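Cysteine desulfurase (Fervidobacterium islandicum, PDB 6A6E) is a thermostable SufS-type, pyridoxal-phosphate-dependent cysteine desulfurase that takes sulfur from L-cysteine, leaving alanine, probably for iron-sulfur cluster assembly. Local coordinates at residues D357-T370 with V412-F424. Numbering follows the deposited sequence.
Sequences DVSHILDENFGVAT and VLIEGLKYIRRWF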
loop_
_atom_site.group_PDB
_atom_site.type_symbol
_atom_site.label_atom_id
_atom_site.label_comp_id
_atom_site.label_asym_id
_atom_site.label_seq_id
_atom_site.Cartn_x
_atom_site.Cartn_y
_atom_site.Cartn_z
ATOM N N ASP A 357 14.617 8.199 28.446
ATOM C CA ASP A 357 15.174 9.481 28.927
ATOM C C ASP A 357 16.286 9.988 28.024
ATOM O O ASP A 357 16.401 11.178 27.815
ATOM C CB ASP A 357 15.728 9.378 30.355
ATOM C CG ASP A 357 14.667 9.019 31.379
ATOM O OD1 ASP A 357 13.490 9.404 31.148
ATOM O OD2 ASP A 357 15.016 8.326 32.379
ATOM N N VAL A 358 17.150 9.097 27.519
ATOM C CA VAL A 358 18.220 9.528 26.563
ATOM C C VAL A 358 17.605 10.180 25.325
ATOM O O VAL A 358 17.984 11.283 24.968
ATOM C CB VAL A 358 19.153 8.374 26.172
ATOM C CG1 VAL A 358 20.176 8.813 25.140
ATOM C CG2 VAL A 358 19.853 7.812 27.392
ATOM N N SER A 359 16.618 9.500 24.699
ATOM C CA SER A 359 15.990 10.025 23.517
ATOM C C SER A 359 15.177 11.303 23.849
ATOM O O SER A 359 15.113 12.240 23.034
ATOM C CB SER A 359 15.100 8.947 22.866
ATOM O OG SER A 359 15.892 7.948 22.268
ATOM N N HIS A 360 14.556 11.348 25.027
ATOM C CA HIS A 360 13.745 12.482 25.344
ATOM C C HIS A 360 14.634 13.735 25.455
ATOM O O HIS A 360 14.376 14.734 24.840
ATOM C CB HIS A 360 12.948 12.281 26.646
ATOM C CG HIS A 360 12.274 13.540 27.055
ATOM N ND1 HIS A 360 11.151 14.006 26.429
ATOM C CD2 HIS A 360 12.673 14.531 27.912
ATOM C CE1 HIS A 360 10.844 15.210 26.912
ATOM N NE2 HIS A 360 11.756 15.550 27.813
ATOM N N ILE A 361 15.729 13.639 26.209
ATOM C CA ILE A 361 16.606 14.814 26.464
ATOM C C ILE A 361 17.308 15.208 25.160
ATOM O O ILE A 361 17.315 16.381 24.793
ATOM C CB ILE A 361 17.620 14.557 27.612
ATOM C CG1 ILE A 361 16.898 14.423 28.945
ATOM C CG2 ILE A 361 18.639 15.687 27.659
ATOM C CD1 ILE A 361 17.670 13.660 30.024
ATOM N N LEU A 362 17.772 14.226 24.403
ATOM C CA LEU A 362 18.383 14.510 23.060
ATOM C C LEU A 362 17.485 15.327 22.181
ATOM O O LEU A 362 17.923 16.384 21.605
ATOM C CB LEU A 362 18.828 13.232 22.330
ATOM C CG LEU A 362 20.049 12.588 22.934
ATOM C CD1 LEU A 362 20.438 11.353 22.155
ATOM C CD2 LEU A 362 21.176 13.571 22.878
ATOM N N ASP A 363 16.216 14.948 22.152
ATOM C CA ASP A 363 15.224 15.670 21.354
ATOM C C ASP A 363 14.826 17.083 21.915
ATOM O O ASP A 363 14.835 18.088 21.199
ATOM C CB ASP A 363 13.937 14.802 21.190
ATOM C CG ASP A 363 12.768 15.585 20.583
ATOM O OD1 ASP A 363 12.804 16.055 19.421
ATOM O OD2 ASP A 363 11.768 15.745 21.283
ATOM N N GLU A 364 14.488 17.161 23.192
ATOM C CA GLU A 364 13.969 18.423 23.704
ATOM C C GLU A 364 15.112 19.461 23.848
ATOM O O GLU A 364 14.973 20.612 23.423
ATOM C CB GLU A 364 13.239 18.202 25.013
ATOM C CG GLU A 364 12.030 19.112 25.138
ATOM C CD GLU A 364 11.626 19.279 26.571
ATOM O OE1 GLU A 364 12.080 20.279 27.165
ATOM O OE2 GLU A 364 10.873 18.405 27.103
ATOM N N ASN A 365 16.257 19.019 24.334
ATOM C CA ASN A 365 17.358 19.930 24.690
ATOM C C ASN A 365 18.438 20.027 23.645
ATOM O O ASN A 365 19.230 20.947 23.732
ATOM C CB ASN A 365 17.960 19.539 26.038
ATOM C CG ASN A 365 16.894 19.535 27.140
ATOM O OD1 ASN A 365 16.320 18.505 27.484
ATOM N ND2 ASN A 365 16.550 20.710 27.611
ATOM N N PHE A 366 18.484 19.115 22.655
ATOM C CA PHE A 366 19.507 19.203 21.588
ATOM C C PHE A 366 18.983 19.077 20.156
ATOM O O PHE A 366 19.750 19.144 19.232
ATOM C CB PHE A 366 20.588 18.174 21.802
ATOM C CG PHE A 366 21.363 18.386 23.037
ATOM C CD1 PHE A 366 20.902 17.878 24.261
ATOM C CD2 PHE A 366 22.564 19.077 22.987
ATOM C CE1 PHE A 366 21.631 18.100 25.426
ATOM C CE2 PHE A 366 23.287 19.310 24.139
ATOM C CZ PHE A 366 22.836 18.825 25.360
ATOM N N GLY A 367 17.669 18.942 19.993
ATOM C CA GLY A 367 17.033 18.826 18.659
ATOM C C GLY A 367 17.385 17.547 17.868
ATOM O O GLY A 367 17.143 17.462 16.657
ATOM N N VAL A 368 17.944 16.581 18.572
ATOM C CA VAL A 368 18.473 15.355 18.030
ATOM C C VAL A 368 17.345 14.295 18.125
ATOM O O VAL A 368 16.887 13.976 19.238
ATOM C CB VAL A 368 19.690 14.897 18.851
ATOM C CG1 VAL A 368 20.186 13.515 18.440
ATOM C CG2 VAL A 368 20.835 15.894 18.686
ATOM N N ALA A 369 16.982 13.742 16.954
ATOM C CA ALA A 369 16.000 12.657 16.810
ATOM C C ALA A 369 16.676 11.322 16.830
ATOM O O ALA A 369 17.468 11.055 15.973
ATOM C CB ALA A 369 15.209 12.844 15.500
ATOM N N THR A 370 16.385 10.507 17.839
ATOM C CA THR A 370 16.850 9.139 17.960
ATOM C C THR A 370 15.684 8.292 18.398
ATOM O O THR A 370 14.583 8.805 18.638
ATOM C CB THR A 370 17.934 8.966 19.060
ATOM O OG1 THR A 370 17.387 9.297 20.337
ATOM C CG2 THR A 370 19.133 9.866 18.760
ATOM N N VAL A 412 26.999 16.978 17.598
ATOM C CA VAL A 412 25.870 17.339 18.453
ATOM C C VAL A 412 25.341 16.159 19.274
ATOM O O VAL A 412 25.021 16.330 20.472
ATOM C CB VAL A 412 24.743 18.052 17.678
ATOM C CG1 VAL A 412 23.576 18.437 18.591
ATOM C CG2 VAL A 412 25.298 19.284 16.977
ATOM N N LEU A 413 25.231 14.962 18.653
ATOM C CA LEU A 413 24.771 13.786 19.374
ATOM C C LEU A 413 25.705 13.553 20.571
ATOM O O LEU A 413 25.248 13.317 21.691
ATOM C CB LEU A 413 24.738 12.545 18.466
ATOM C CG LEU A 413 24.600 11.204 19.190
ATOM C CD1 LEU A 413 23.251 11.127 19.881
ATOM C CD2 LEU A 413 24.780 10.019 18.278
ATOM N N ILE A 414 27.008 13.598 20.324
ATOM C CA ILE A 414 28.048 13.294 21.361
ATOM C C ILE A 414 27.958 14.322 22.509
ATOM O O ILE A 414 27.916 13.930 23.689
ATOM C CB ILE A 414 29.472 13.241 20.769
ATOM C CG1 ILE A 414 29.603 12.096 19.738
ATOM C CG2 ILE A 414 30.545 13.036 21.845
ATOM C CD1 ILE A 414 29.421 10.681 20.239
ATOM N N GLU A 415 27.862 15.605 22.161
ATOM C CA GLU A 415 27.700 16.688 23.128
ATOM C C GLU A 415 26.445 16.420 23.977
ATOM O O GLU A 415 26.443 16.578 25.202
ATOM C CB GLU A 415 27.569 18.050 22.403
ATOM C CG GLU A 415 27.156 19.212 23.295
ATOM C CD GLU A 415 26.867 20.517 22.532
ATOM O OE1 GLU A 415 27.301 20.665 21.365
ATOM O OE2 GLU A 415 26.201 21.419 23.105
ATOM N N GLY A 416 25.353 16.024 23.313
ATOM C CA GLY A 416 24.131 15.656 24.006
ATOM C C GLY A 416 24.284 14.549 25.008
ATOM O O GLY A 416 23.753 14.646 26.146
ATOM N N LEU A 417 24.987 13.488 24.624
ATOM C CA LEU A 417 25.122 12.365 25.494
ATOM C C LEU A 417 25.963 12.737 26.749
ATOM O O LEU A 417 25.715 12.223 27.848
ATOM C CB LEU A 417 25.813 11.190 24.766
ATOM C CG LEU A 417 24.932 10.495 23.685
ATOM C CD1 LEU A 417 25.666 9.365 22.967
ATOM C CD2 LEU A 417 23.633 9.965 24.259
ATOM N N LYS A 418 27.010 13.539 26.536
ATOM C CA LYS A 418 27.867 13.979 27.659
ATOM C C LYS A 418 27.062 14.725 28.690
ATOM O O LYS A 418 27.221 14.463 29.880
ATOM C CB LYS A 418 28.989 14.852 27.130
ATOM C CG LYS A 418 30.065 13.972 26.570
ATOM C CD LYS A 418 31.103 14.770 25.803
ATOM C CE LYS A 418 32.336 13.919 25.609
ATOM N NZ LYS A 418 33.140 14.484 24.520
ATOM N N TYR A 419 26.223 15.655 28.201
ATOM C CA TYR A 419 25.269 16.400 28.986
ATOM C C TYR A 419 24.361 15.520 29.781
ATOM O O TYR A 419 24.039 15.833 30.952
ATOM C CB TYR A 419 24.407 17.289 28.090
ATOM C CG TYR A 419 23.368 18.067 28.855
ATOM C CD1 TYR A 419 22.181 17.472 29.257
ATOM C CD2 TYR A 419 23.590 19.405 29.203
ATOM C CE1 TYR A 419 21.248 18.174 29.986
ATOM C CE2 TYR A 419 22.657 20.123 29.920
ATOM C CZ TYR A 419 21.501 19.498 30.310
ATOM O OH TYR A 419 20.576 20.197 31.026
ATOM N N ILE A 420 23.860 14.462 29.137
ATOM C CA ILE A 420 22.933 13.543 29.810
ATOM C C ILE A 420 23.685 12.807 30.943
ATOM O O ILE A 420 23.111 12.551 32.010
ATOM C CB ILE A 420 22.244 12.523 28.827
ATOM C CG1 ILE A 420 21.237 13.252 27.939
ATOM C CG2 ILE A 420 21.517 11.424 29.610
ATOM C CD1 ILE A 420 20.940 12.588 26.629
ATOM N N ARG A 421 24.934 12.445 30.725
ATOM C CA ARG A 421 25.711 11.786 31.807
ATOM C C ARG A 421 25.890 12.757 32.991
ATOM O O ARG A 421 25.573 12.412 34.078
ATOM C CB ARG A 421 27.079 11.305 31.326
ATOM C CG ARG A 421 27.693 10.296 32.307
ATOM C CD ARG A 421 29.224 10.354 32.402
ATOM N NE ARG A 421 29.792 11.709 32.512
ATOM C CZ ARG A 421 30.254 12.285 33.640
ATOM N NH1 ARG A 421 30.236 11.645 34.817
ATOM N NH2 ARG A 421 30.735 13.536 33.591
ATOM N N ARG A 422 26.318 13.995 32.734
ATOM C CA ARG A 422 26.499 15.016 33.788
ATOM C C ARG A 422 25.200 15.350 34.507
ATOM O O ARG A 422 25.248 15.646 35.692
ATOM C CB ARG A 422 27.074 16.332 33.230
ATOM C CG ARG A 422 28.516 16.303 32.723
ATOM C CD ARG A 422 29.108 17.729 32.600
ATOM N NE ARG A 422 28.353 18.585 31.672
ATOM C CZ ARG A 422 28.472 18.577 30.330
ATOM N NH1 ARG A 422 29.345 17.761 29.719
ATOM N NH2 ARG A 422 27.702 19.382 29.579
ATOM N N TRP A 423 24.053 15.321 33.817
ATOM C CA TRP A 423 22.762 15.634 34.435
ATOM C C TRP A 423 22.267 14.541 35.401
ATOM O O TRP A 423 21.669 14.867 36.435
ATOM C CB TRP A 423 21.653 15.925 33.411
ATOM C CG TRP A 423 20.294 16.091 34.075
ATOM C CD1 TRP A 423 19.352 15.132 34.222
ATOM C CD2 TRP A 423 19.767 17.275 34.737
ATOM N NE1 TRP A 423 18.270 15.625 34.909
ATOM C CE2 TRP A 423 18.489 16.937 35.231
ATOM C CE3 TRP A 423 20.243 18.586 34.935
ATOM C CZ2 TRP A 423 17.679 17.849 35.941
ATOM C CZ3 TRP A 423 19.429 19.508 35.634
ATOM C CH2 TRP A 423 18.158 19.120 36.138
ATOM N N PHE A 424 22.467 13.267 35.069
ATOM C CA PHE A 424 22.129 12.187 36.012
ATOM C C PHE A 424 23.327 11.877 36.919
ATOM O O PHE A 424 23.270 10.937 37.679
ATOM C CB PHE A 424 21.602 10.948 35.292
ATOM C CG PHE A 424 20.226 11.146 34.685
ATOM C CD1 PHE A 424 19.082 11.028 35.458
ATOM C CD2 PHE A 424 20.076 11.486 33.361
ATOM C CE1 PHE A 424 17.823 11.212 34.908
ATOM C CE2 PHE A 424 18.811 11.668 32.804
ATOM C CZ PHE A 424 17.686 11.538 33.574
#
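V358, on the helix 357-366, touches helix 412-423 through CG1, which lies 3.7 Å from L417 CD2 and also faces I420 CD1. One turn on, I361 splits its branches: CG2 packs 3.6 Å from I420 CG1, the two isoleucine side chains lying alongside and antiparallel, while CD1 reaches the edge of the F424 ring. L362 is a knob in the hole formed by L413, G416, L417 and I420. Its CD1 meets L413 CD1 at 3.6 Å, and CD2 rests 3.8 Å from G416 CA; here the helices come close because glycine puts no side chain between them. F366 fills the next hole, among V412, E415, G416 and Y419. With CG anti to its carbonyl carbon (chi1 -64°), the ring lies flat over G416, whose CA stands 3.6 Å from the centroid in a CH-pi contact. Its edge points at the face of Y419 in an offset edge-to-face pair, centroids 5.4 Å apart and planes at 70°, and E415 OE2 lies at another part of the rim. G367, with positive phi, turns the chain into the strand, where V368 spreads its methyls: CG2 to V412 CG1 at 3.7 Å, CG1 against L413 CD1. T370 OG1 accepts a hydrogen bond from S359 OG, tying strand to helix. The two helices, at 117° between their directions, pack in the smaller domain beside the mixed sheet containing strands 368-373 and 396-400. No hydrogen bond or salt bridge joins the segments, so their cohesion rests on close-fitting apolar and aromatic surfaces, with glycine serving as the seat for a phenyl ring.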